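Local structure of fimbrin (Schizosaccharomyces pombe, 1RT8) at residues Ala96-Gly101 with Val487-Pro492; Phe157-Pro162 with Ile303-Asn308; Arg285-Phe290 with Leu381-Val386. The protein binds and crosslinks actin filaments, associating with actin structures that develop and maintain cell polarity and contributing to cytokinesis, mating and spore formation. All blocks are in the same frame, centred on the assembly; numbering follows the deposited sequence.

Interaction 1. Residues Ala96-Gly101 with Val487-Pro492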
loop_
_atom_site.group_PDB
_atom_site.type_symbol
_atom_site.label_atom_id
_atom_site.label_comp_id
_atom_site.label_asym_id
_atom_site.label_seq_id
_atom_site.Cartn_x
_atom_site.Cartn_y
_atom_site.Cartn_z
ATOM N N ALA A 96 6.247 2.975 2.390
ATOM C CA ALA A 96 5.928 1.726 1.698
ATOM C C ALA A 96 4.933 0.894 2.500
ATOM O O ALA A 96 4.017 0.309 1.936
ATOM C CB ALA A 96 7.206 0.924 1.447
ATOM N N LYS A 97 5.111 0.855 3.814
ATOM C CA LYS A 97 4.219 0.096 4.684
ATOM C C LYS A 97 2.782 0.594 4.674
ATOM O O LYS A 97 1.870 -0.177 4.963
ATOM C CB LYS A 97 4.709 0.128 6.137
ATOM C CG LYS A 97 5.888 -0.759 6.439
ATOM C CD LYS A 97 6.177 -0.759 7.934
ATOM C CE LYS A 97 7.227 -1.808 8.282
ATOM N NZ LYS A 97 7.564 -1.798 9.735
ATOM N N ALA A 98 2.580 1.869 4.344
ATOM C CA ALA A 98 1.238 2.458 4.348
ATOM C C ALA A 98 0.573 2.657 2.992
ATOM O O ALA A 98 -0.529 3.195 2.914
ATOM C CB ALA A 98 1.270 3.786 5.082
ATOM N N MET A 99 1.229 2.230 1.927
ATOM C CA MET A 99 0.668 2.398 0.596
ATOM C C MET A 99 -0.415 1.382 0.276
ATOM O O MET A 99 -1.317 1.651 -0.518
ATOM C CB MET A 99 1.785 2.313 -0.440
ATOM C CG MET A 99 2.756 3.469 -0.332
ATOM S SD MET A 99 4.274 3.165 -1.198
ATOM C CE MET A 99 3.715 3.290 -2.900
ATOM N N GLY A 100 -0.323 0.217 0.903
ATOM C CA GLY A 100 -1.292 -0.830 0.652
ATOM C C GLY A 100 -0.798 -1.707 -0.478
ATOM O O GLY A 100 -0.129 -1.225 -1.392
ATOM N N GLY A 101 -1.118 -2.994 -0.415
ATOM C CA GLY A 101 -0.691 -3.909 -1.457
ATOM C C GLY A 101 0.796 -4.225 -1.442
ATOM O O GLY A 101 1.274 -5.001 -2.265
ATOM N N VAL A 487 5.080 4.528 12.344
ATOM C CA VAL A 487 4.273 3.705 11.447
ATOM C C VAL A 487 2.899 4.367 11.431
ATOM O O VAL A 487 2.159 4.315 12.420
ATOM C CB VAL A 487 4.171 2.246 11.973
ATOM C CG1 VAL A 487 3.130 1.466 11.178
ATOM C CG2 VAL A 487 5.528 1.567 11.843
ATOM N N ILE A 488 2.576 5.000 10.305
ATOM C CA ILE A 488 1.325 5.739 10.147
ATOM C C ILE A 488 0.479 5.208 8.998
ATOM O O ILE A 488 0.969 5.045 7.881
ATOM C CB ILE A 488 1.637 7.227 9.894
ATOM C CG1 ILE A 488 2.484 7.760 11.047
ATOM C CG2 ILE A 488 0.361 8.032 9.756
ATOM C CD1 ILE A 488 3.074 9.104 10.791
ATOM N N PHE A 489 -0.797 4.960 9.270
ATOM C CA PHE A 489 -1.695 4.435 8.255
ATOM C C PHE A 489 -2.752 5.426 7.789
ATOM O O PHE A 489 -3.647 5.058 7.028
ATOM C CB PHE A 489 -2.376 3.160 8.760
ATOM C CG PHE A 489 -1.426 2.020 8.992
ATOM C CD1 PHE A 489 -1.305 1.441 10.250
ATOM C CD2 PHE A 489 -0.650 1.529 7.951
ATOM C CE1 PHE A 489 -0.419 0.386 10.468
ATOM C CE2 PHE A 489 0.246 0.465 8.158
ATOM C CZ PHE A 489 0.357 -0.102 9.423
ATOM N N ILE A 490 -2.662 6.671 8.245
ATOM C CA ILE A 490 -3.620 7.687 7.826
ATOM C C ILE A 490 -3.046 8.540 6.698
ATOM O O ILE A 490 -1.867 8.436 6.373
ATOM C CB ILE A 490 -4.006 8.633 8.985
ATOM C CG1 ILE A 490 -2.758 9.333 9.542
ATOM C CG2 ILE A 490 -4.708 7.850 10.077
ATOM C CD1 ILE A 490 -3.090 10.461 10.520
ATOM N N LEU A 491 -3.900 9.367 6.104
ATOM C CA LEU A 491 -3.508 10.279 5.039
ATOM C C LEU A 491 -3.671 11.709 5.566
ATOM O O LEU A 491 -4.306 11.938 6.602
ATOM C CB LEU A 491 -4.393 10.091 3.803
ATOM C CG LEU A 491 -4.176 8.865 2.905
ATOM C CD1 LEU A 491 -5.277 8.819 1.847
ATOM C CD2 LEU A 491 -2.808 8.934 2.244
ATOM N N PRO A 492 -3.095 12.693 4.860
ATOM C CA PRO A 492 -3.203 14.086 5.295
ATOM C C PRO A 492 -4.647 14.526 5.554
ATOM O O PRO A 492 -4.948 15.209 6.541
ATOM C CB PRO A 492 -2.565 14.850 4.141
ATOM C CG PRO A 492 -1.500 13.893 3.659
ATOM C CD PRO A 492 -2.232 12.570 3.670
#

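Interaction 2. Residues Phe157-Pro162 with Ile303-Asn308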
loop_
_atom_site.group_PDB
_atom_site.type_symbol
_atom_site.label_atom_id
_atom_site.label_comp_id
_atom_site.label_asym_id
_atom_site.label_seq_id
_atom_site.Cartn_x
_atom_site.Cartn_y
_atom_site.Cartn_z
ATOM N N PHE A 157 -14.762 -3.938 -6.460
ATOM C CA PHE A 157 -13.927 -4.395 -7.561
ATOM C C PHE A 157 -12.656 -3.549 -7.678
ATOM O O PHE A 157 -11.557 -4.084 -7.821
ATOM C CB PHE A 157 -14.713 -4.320 -8.871
ATOM C CG PHE A 157 -13.961 -4.850 -10.057
ATOM C CD1 PHE A 157 -13.707 -6.211 -10.183
ATOM C CD2 PHE A 157 -13.492 -3.988 -11.045
ATOM C CE1 PHE A 157 -12.996 -6.708 -11.274
ATOM C CE2 PHE A 157 -12.779 -4.477 -12.142
ATOM C CZ PHE A 157 -12.531 -5.841 -12.255
ATOM N N LEU A 158 -12.816 -2.229 -7.600
ATOM C CA LEU A 158 -11.691 -1.308 -7.718
ATOM C C LEU A 158 -10.725 -1.295 -6.540
ATOM O O LEU A 158 -9.744 -0.552 -6.554
ATOM C CB LEU A 158 -12.199 0.114 -7.987
ATOM C CG LEU A 158 -12.804 0.344 -9.374
ATOM C CD1 LEU A 158 -13.236 1.797 -9.513
ATOM C CD2 LEU A 158 -11.789 -0.020 -10.449
ATOM N N ARG A 159 -10.995 -2.106 -5.521
ATOM C CA ARG A 159 -10.101 -2.186 -4.372
ATOM C C ARG A 159 -9.394 -3.532 -4.340
ATOM O O ARG A 159 -8.632 -3.827 -3.423
ATOM C CB ARG A 159 -10.862 -1.941 -3.067
ATOM C CG ARG A 159 -11.173 -0.471 -2.868
ATOM C CD ARG A 159 -11.898 -0.200 -1.576
ATOM N NE ARG A 159 -13.200 -0.852 -1.531
ATOM C CZ ARG A 159 -14.154 -0.533 -0.663
ATOM N NH1 ARG A 159 -13.940 0.434 0.222
ATOM N NH2 ARG A 159 -15.315 -1.177 -0.680
ATOM N N LEU A 160 -9.650 -4.344 -5.362
ATOM C CA LEU A 160 -9.031 -5.653 -5.481
ATOM C C LEU A 160 -7.589 -5.460 -5.929
ATOM O O LEU A 160 -7.224 -4.395 -6.427
ATOM C CB LEU A 160 -9.770 -6.492 -6.520
ATOM C CG LEU A 160 -11.214 -6.877 -6.222
ATOM C CD1 LEU A 160 -11.800 -7.583 -7.435
ATOM C CD2 LEU A 160 -11.257 -7.779 -4.999
ATOM N N PRO A 161 -6.743 -6.486 -5.751
ATOM C CA PRO A 161 -5.354 -6.316 -6.187
ATOM C C PRO A 161 -5.309 -6.315 -7.719
ATOM O O PRO A 161 -6.243 -6.789 -8.365
ATOM C CB PRO A 161 -4.648 -7.517 -5.566
ATOM C CG PRO A 161 -5.734 -8.571 -5.542
ATOM C CD PRO A 161 -6.948 -7.790 -5.094
ATOM N N PRO A 162 -4.229 -5.771 -8.312
ATOM C CA PRO A 162 -4.041 -5.694 -9.769
ATOM C C PRO A 162 -4.426 -6.971 -10.528
ATOM O O PRO A 162 -5.224 -6.929 -11.470
ATOM C CB PRO A 162 -2.553 -5.380 -9.906
ATOM C CG PRO A 162 -2.285 -4.541 -8.699
ATOM C CD PRO A 162 -3.035 -5.269 -7.605
ATOM N N ILE A 303 -7.169 -8.113 3.354
ATOM C CA ILE A 303 -8.481 -7.491 3.257
ATOM C C ILE A 303 -8.608 -6.530 2.076
ATOM O O ILE A 303 -7.710 -5.715 1.831
ATOM C CB ILE A 303 -8.797 -6.691 4.542
ATOM C CG1 ILE A 303 -8.778 -7.613 5.756
ATOM C CG2 ILE A 303 -10.129 -5.957 4.393
ATOM C CD1 ILE A 303 -8.617 -6.878 7.051
ATOM N N HIS A 304 -9.723 -6.610 1.357
ATOM C CA HIS A 304 -9.964 -5.708 0.225
ATOM C C HIS A 304 -11.369 -5.131 0.305
ATOM O O HIS A 304 -11.759 -4.278 -0.493
ATOM C CB HIS A 304 -9.745 -6.453 -1.099
ATOM C CG HIS A 304 -8.308 -6.820 -1.343
ATOM N ND1 HIS A 304 -7.357 -5.888 -1.698
ATOM C CD2 HIS A 304 -7.645 -7.995 -1.202
ATOM C CE1 HIS A 304 -6.172 -6.467 -1.759
ATOM N NE2 HIS A 304 -6.317 -7.745 -1.462
ATOM N N ASP A 305 -12.109 -5.592 1.311
ATOM C CA ASP A 305 -13.485 -5.153 1.558
ATOM C C ASP A 305 -13.763 -5.324 3.059
ATOM O O ASP A 305 -14.277 -6.359 3.497
ATOM C CB ASP A 305 -14.464 -6.000 0.731
ATOM C CG ASP A 305 -15.871 -5.432 0.731
ATOM O OD1 ASP A 305 -16.118 -4.492 1.505
ATOM O OD2 ASP A 305 -16.725 -5.924 -0.035
ATOM N N PHE A 306 -13.405 -4.297 3.826
ATOM C CA PHE A 306 -13.545 -4.269 5.281
ATOM C C PHE A 306 -14.921 -4.666 5.821
ATOM O O PHE A 306 -15.021 -5.393 6.810
ATOM C CB PHE A 306 -13.188 -2.865 5.794
ATOM C CG PHE A 306 -13.251 -2.712 7.301
ATOM C CD1 PHE A 306 -12.138 -2.983 8.091
ATOM C CD2 PHE A 306 -14.414 -2.248 7.928
ATOM C CE1 PHE A 306 -12.178 -2.788 9.478
ATOM C CE2 PHE A 306 -14.464 -2.052 9.305
ATOM C CZ PHE A 306 -13.342 -2.322 10.081
ATOM N N PHE A 307 -15.979 -4.185 5.184
ATOM C CA PHE A 307 -17.320 -4.475 5.663
ATOM C C PHE A 307 -17.894 -5.840 5.311
ATOM O O PHE A 307 -19.060 -6.114 5.595
ATOM C CB PHE A 307 -18.268 -3.355 5.233
ATOM C CG PHE A 307 -17.935 -2.027 5.851
ATOM C CD1 PHE A 307 -17.379 -1.011 5.092
ATOM C CD2 PHE A 307 -18.114 -1.823 7.218
ATOM C CE1 PHE A 307 -17.005 0.191 5.685
ATOM C CE2 PHE A 307 -17.743 -0.632 7.812
ATOM C CZ PHE A 307 -17.186 0.376 7.046
ATOM N N ASN A 308 -17.082 -6.697 4.700
ATOM C CA ASN A 308 -17.522 -8.046 4.374
ATOM C C ASN A 308 -16.474 -9.089 4.752
ATOM O O ASN A 308 -16.820 -10.206 5.132
ATOM C CB ASN A 308 -17.863 -8.187 2.884
ATOM C CG ASN A 308 -19.217 -7.581 2.534
ATOM O OD1 ASN A 308 -20.263 -8.036 3.019
ATOM N ND2 ASN A 308 -19.205 -6.542 1.696
#

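Interaction 3. Residues Arg285-Phe290 with Leu381-Val386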
loop_
_atom_site.group_PDB
_atom_site.type_symbol
_atom_site.label_atom_id
_atom_site.label_comp_id
_atom_site.label_asym_id
_atom_site.label_seq_id
_atom_site.Cartn_x
_atom_site.Cartn_y
_atom_site.Cartn_z
ATOM N N ARG A 285 -13.073 6.229 5.539
ATOM C CA ARG A 285 -11.662 6.465 5.833
ATOM C C ARG A 285 -11.163 5.552 6.950
ATOM O O ARG A 285 -10.090 4.956 6.838
ATOM C CB ARG A 285 -11.429 7.933 6.200
ATOM C CG ARG A 285 -11.452 8.873 4.993
ATOM C CD ARG A 285 -10.413 8.455 3.974
ATOM N NE ARG A 285 -9.074 8.405 4.561
ATOM C CZ ARG A 285 -8.129 7.546 4.194
ATOM N NH1 ARG A 285 -8.375 6.667 3.236
ATOM N NH2 ARG A 285 -6.946 7.545 4.799
ATOM N N GLU A 286 -11.941 5.439 8.023
ATOM C CA GLU A 286 -11.550 4.575 9.132
ATOM C C GLU A 286 -11.394 3.160 8.602
ATOM O O GLU A 286 -10.426 2.475 8.924
ATOM C CB GLU A 286 -12.600 4.595 10.255
ATOM C CG GLU A 286 -12.791 5.958 10.924
ATOM C CD GLU A 286 -13.699 5.899 12.144
ATOM O OE1 GLU A 286 -14.629 5.070 12.161
ATOM O OE2 GLU A 286 -13.499 6.691 13.084
ATOM N N ALA A 287 -12.343 2.733 7.771
ATOM C CA ALA A 287 -12.314 1.394 7.194
ATOM C C ALA A 287 -11.017 1.157 6.421
ATOM O O ALA A 287 -10.397 0.099 6.552
ATOM C CB ALA A 287 -13.534 1.183 6.272
ATOM N N ARG A 288 -10.607 2.137 5.619
ATOM C CA ARG A 288 -9.379 2.014 4.836
ATOM C C ARG A 288 -8.135 2.031 5.718
ATOM O O ARG A 288 -7.171 1.334 5.430
ATOM C CB ARG A 288 -9.300 3.128 3.787
ATOM C CG ARG A 288 -10.085 2.816 2.514
ATOM C CD ARG A 288 -10.233 4.048 1.622
ATOM N NE ARG A 288 -11.027 3.779 0.419
ATOM C CZ ARG A 288 -10.605 3.057 -0.619
ATOM N NH1 ARG A 288 -9.390 2.523 -0.611
ATOM N NH2 ARG A 288 -11.398 2.872 -1.670
ATOM N N VAL A 289 -8.161 2.830 6.784
ATOM C CA VAL A 289 -7.037 2.909 7.718
ATOM C C VAL A 289 -6.926 1.604 8.508
ATOM O O VAL A 289 -5.828 1.069 8.685
ATOM C CB VAL A 289 -7.208 4.085 8.716
ATOM C CG1 VAL A 289 -6.150 4.003 9.809
ATOM C CG2 VAL A 289 -7.092 5.420 7.969
ATOM N N PHE A 290 -8.063 1.100 8.983
ATOM C CA PHE A 290 -8.091 -0.143 9.748
ATOM C C PHE A 290 -7.676 -1.310 8.856
ATOM O O PHE A 290 -7.024 -2.253 9.321
ATOM C CB PHE A 290 -9.495 -0.404 10.325
ATOM C CG PHE A 290 -9.927 0.588 11.378
ATOM C CD1 PHE A 290 -11.230 0.570 11.872
ATOM C CD2 PHE A 290 -9.040 1.527 11.884
ATOM C CE1 PHE A 290 -11.640 1.469 12.852
ATOM C CE2 PHE A 290 -9.440 2.438 12.869
ATOM C CZ PHE A 290 -10.744 2.407 13.355
ATOM N N LEU A 381 -20.705 -1.022 14.262
ATOM C CA LEU A 381 -20.192 -1.932 15.275
ATOM C C LEU A 381 -18.923 -2.678 14.838
ATOM O O LEU A 381 -18.107 -3.058 15.683
ATOM C CB LEU A 381 -21.296 -2.903 15.712
ATOM C CG LEU A 381 -22.560 -2.180 16.222
ATOM C CD1 LEU A 381 -23.600 -3.197 16.690
ATOM C CD2 LEU A 381 -22.206 -1.223 17.354
ATOM N N THR A 382 -18.738 -2.880 13.533
ATOM C CA THR A 382 -17.528 -3.555 13.062
ATOM C C THR A 382 -16.357 -2.580 13.230
ATOM O O THR A 382 -15.268 -2.974 13.654
ATOM C CB THR A 382 -17.634 -3.985 11.584
ATOM O OG1 THR A 382 -18.679 -4.956 11.440
ATOM C CG2 THR A 382 -16.325 -4.616 11.112
ATOM N N LEU A 383 -16.591 -1.308 12.912
ATOM C CA LEU A 383 -15.556 -0.288 13.068
ATOM C C LEU A 383 -15.237 -0.095 14.550
ATOM O O LEU A 383 -14.086 0.096 14.925
ATOM C CB LEU A 383 -16.026 1.042 12.486
ATOM C CG LEU A 383 -16.085 1.217 10.971
ATOM C CD1 LEU A 383 -16.891 2.467 10.663
ATOM C CD2 LEU A 383 -14.667 1.344 10.398
ATOM N N ALA A 384 -16.267 -0.137 15.389
ATOM C CA ALA A 384 -16.082 0.047 16.820
ATOM C C ALA A 384 -15.219 -1.069 17.424
ATOM O O ALA A 384 -14.346 -0.808 18.258
ATOM C CB ALA A 384 -17.442 0.107 17.524
ATOM N N LEU A 385 -15.461 -2.309 17.011
ATOM C CA LEU A 385 -14.681 -3.427 17.538
ATOM C C LEU A 385 -13.224 -3.347 17.076
ATOM O O LEU A 385 -12.313 -3.517 17.877
ATOM C CB LEU A 385 -15.289 -4.767 17.113
ATOM C CG LEU A 385 -14.442 -6.023 17.379
ATOM C CD1 LEU A 385 -14.144 -6.142 18.870
ATOM C CD2 LEU A 385 -15.208 -7.263 16.894
ATOM N N VAL A 386 -12.992 -3.096 15.792
ATOM C CA VAL A 386 -11.608 -3.011 15.338
ATOM C C VAL A 386 -10.924 -1.831 16.028
ATOM O O VAL A 386 -9.769 -1.943 16.444
ATOM C CB VAL A 386 -11.503 -2.866 13.806
ATOM C CG1 VAL A 386 -10.054 -2.663 13.397
ATOM C CG2 VAL A 386 -12.064 -4.112 13.128
#

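Interaction 1. Residues Ala96-Gly101 with Val487-Pro492
Ala98 and Phe489 meet where the last turn of helix 82-99 comes up against the loop between helices 467-483 and 492-496. The methyl of Ala98 points toward that loop and touches two groups there. Its CB presses on the carbonyl oxygen Ile488 O at 3.1 Å, a tight approach with no hydrogen bond in it, and it also lies 4.1 Å from CD2 of Phe489. The oxygen is not left to the methyl, since Arg482 NH2 of helix 467-483 donates a hydrogen bond to it. Phe489 brings its ring across with CG beside the backbone N and anti to the carbonyl carbon (chi1 -65°). Edge first, the ring then runs up to the other backbone: Lys97 O lies close to its plane, 3.6 Å from CE2, a van der Waals approach at the ring edge. This is a join between the first and the fourth calponin-homology domains, and so between the two actin-binding halves of the core. Beside it Lys97 stretches out, anti at every torsion beyond CG, and its NZ passes Val487 CG2 at 4.5 Å, a loose brush at the margin. Ile488 turns its own side chain the other way, onto Phe506 and Ser509 of helix 500-511, while the Phe489 ring also packs on Val289, Leu292 and Ser296 of helix 282-296.

Interaction 2. Residues Phe157-Pro162 with Ile303-Asn308
Part of the junction between the second and third calponin-homology domains is a type I turn, Phe157 to Leu160, whose Arg159 and the following Pro161 meet His304 on the loop leading to helix 306-309. The imidazole carries the contact. Its ND1 donates to Arg159 O at 3.0 Å; the bond is bent, 135° at the hydrogen, and the oxygen sits 29° out of the ring plane, though the donor stays in the plane of the carbonyl. One face of the ring takes the CD methylene of Pro161, 3.7 Å from the ring centroid, in a CH-pi contact. The pair thus ties actin-binding regions 1 and 2 of the crosslinking core at a surface seam. An alanine in place of His304 would probably leave Arg159 O without this donor and open a gap against Pro161. The Arg159 side chain runs past the His304 carbonyl, its CB 3.6 Å from His304 O, then bends at chi3 and crosses Asp305 obliquely. Its NH2 is 4.1 Å from Asp305 OD1, which lies well out of the guanidinium plane, an attraction of charges and not a salt bridge; the salt bridge of NH2 is to Asp155. Asp305 OD2 accepts from Asn308 ND2 at 3.1 Å, approached from above the carboxylate plane. A sulfate ion, probably from the crystallisation liquor, lies about 3 Å from the Pro161 side chain.

Interaction 3. Residues Arg285-Phe290 with Leu381-Val386
The ring of Phe290 is the flat group of this contact, and Leu383 and Val386 of helix 379-397 both touch it. Over one of its faces, offset toward the rim, sits Glu286 O from the preceding turn of its own helix, 3.1 Å above the plane. Val386 CG1 and Leu383 O come in obliquely: CG1 lies 3.8 Å from Phe290 CD1, and Leu383 O is 3.5 Å from Phe290 CE1. Phe290 and Val386 run past each other in opposite directions, so CG1 of the valine also reaches CB and CG of the phenylalanine. Val386 presents that branch because CG1 stands anti to its backbone N (chi1 175°).

Leu383 crosses Phe290 at about a right angle. Its CD2 touches Phe290 CD1 at 3.8 Å and also packs against the helix backbone, 3.8 Å from Ala287 N, with the methyl of Ala287 next to it. CD1 lies nearest Glu286 OE1, at 3.8 Å, and CD2 also touches the Glu286 side chain at CB. Glu286 is buried, and its OE1 is hydrogen-bonded elsewhere in the structure and makes a long, weak ion pair with Arg501. No hydrogen bond joins the two segments.

The two helix segments run in roughly the same sense, 42° between their directions, with axes 10.6 Å apart at closest approach. They form part of the helical core of the third calponin-homology domain. On the side of helix 306-309, Phe306 wedges onto Phe290, Thr382, Leu383 and Val386; helix 314-323 adds Leu316 against Val386.

Overall arrangement
Helix 282-296 brings the three contacts together. It supplies segment 285-290 of interaction 3 and also touches both domain junctions: Phe489 O of interaction 1 lies 3.6 Å from Val289 CG2, and Phe307 CE1 of interaction 2 is 3.7 Å from Ala287 CB. The core of the third calponin-homology domain, interaction 3, therefore backs onto the first-to-fourth junction, interaction 1, and the second-to-third junction, interaction 2. Their centres lie about 15 Å and about 14 Å from that of interaction 3. Interactions 1 and 2 do not touch, their nearest atoms being about 6 Å apart. Along the chain, interaction 1 closes a long loop enclosing the other two.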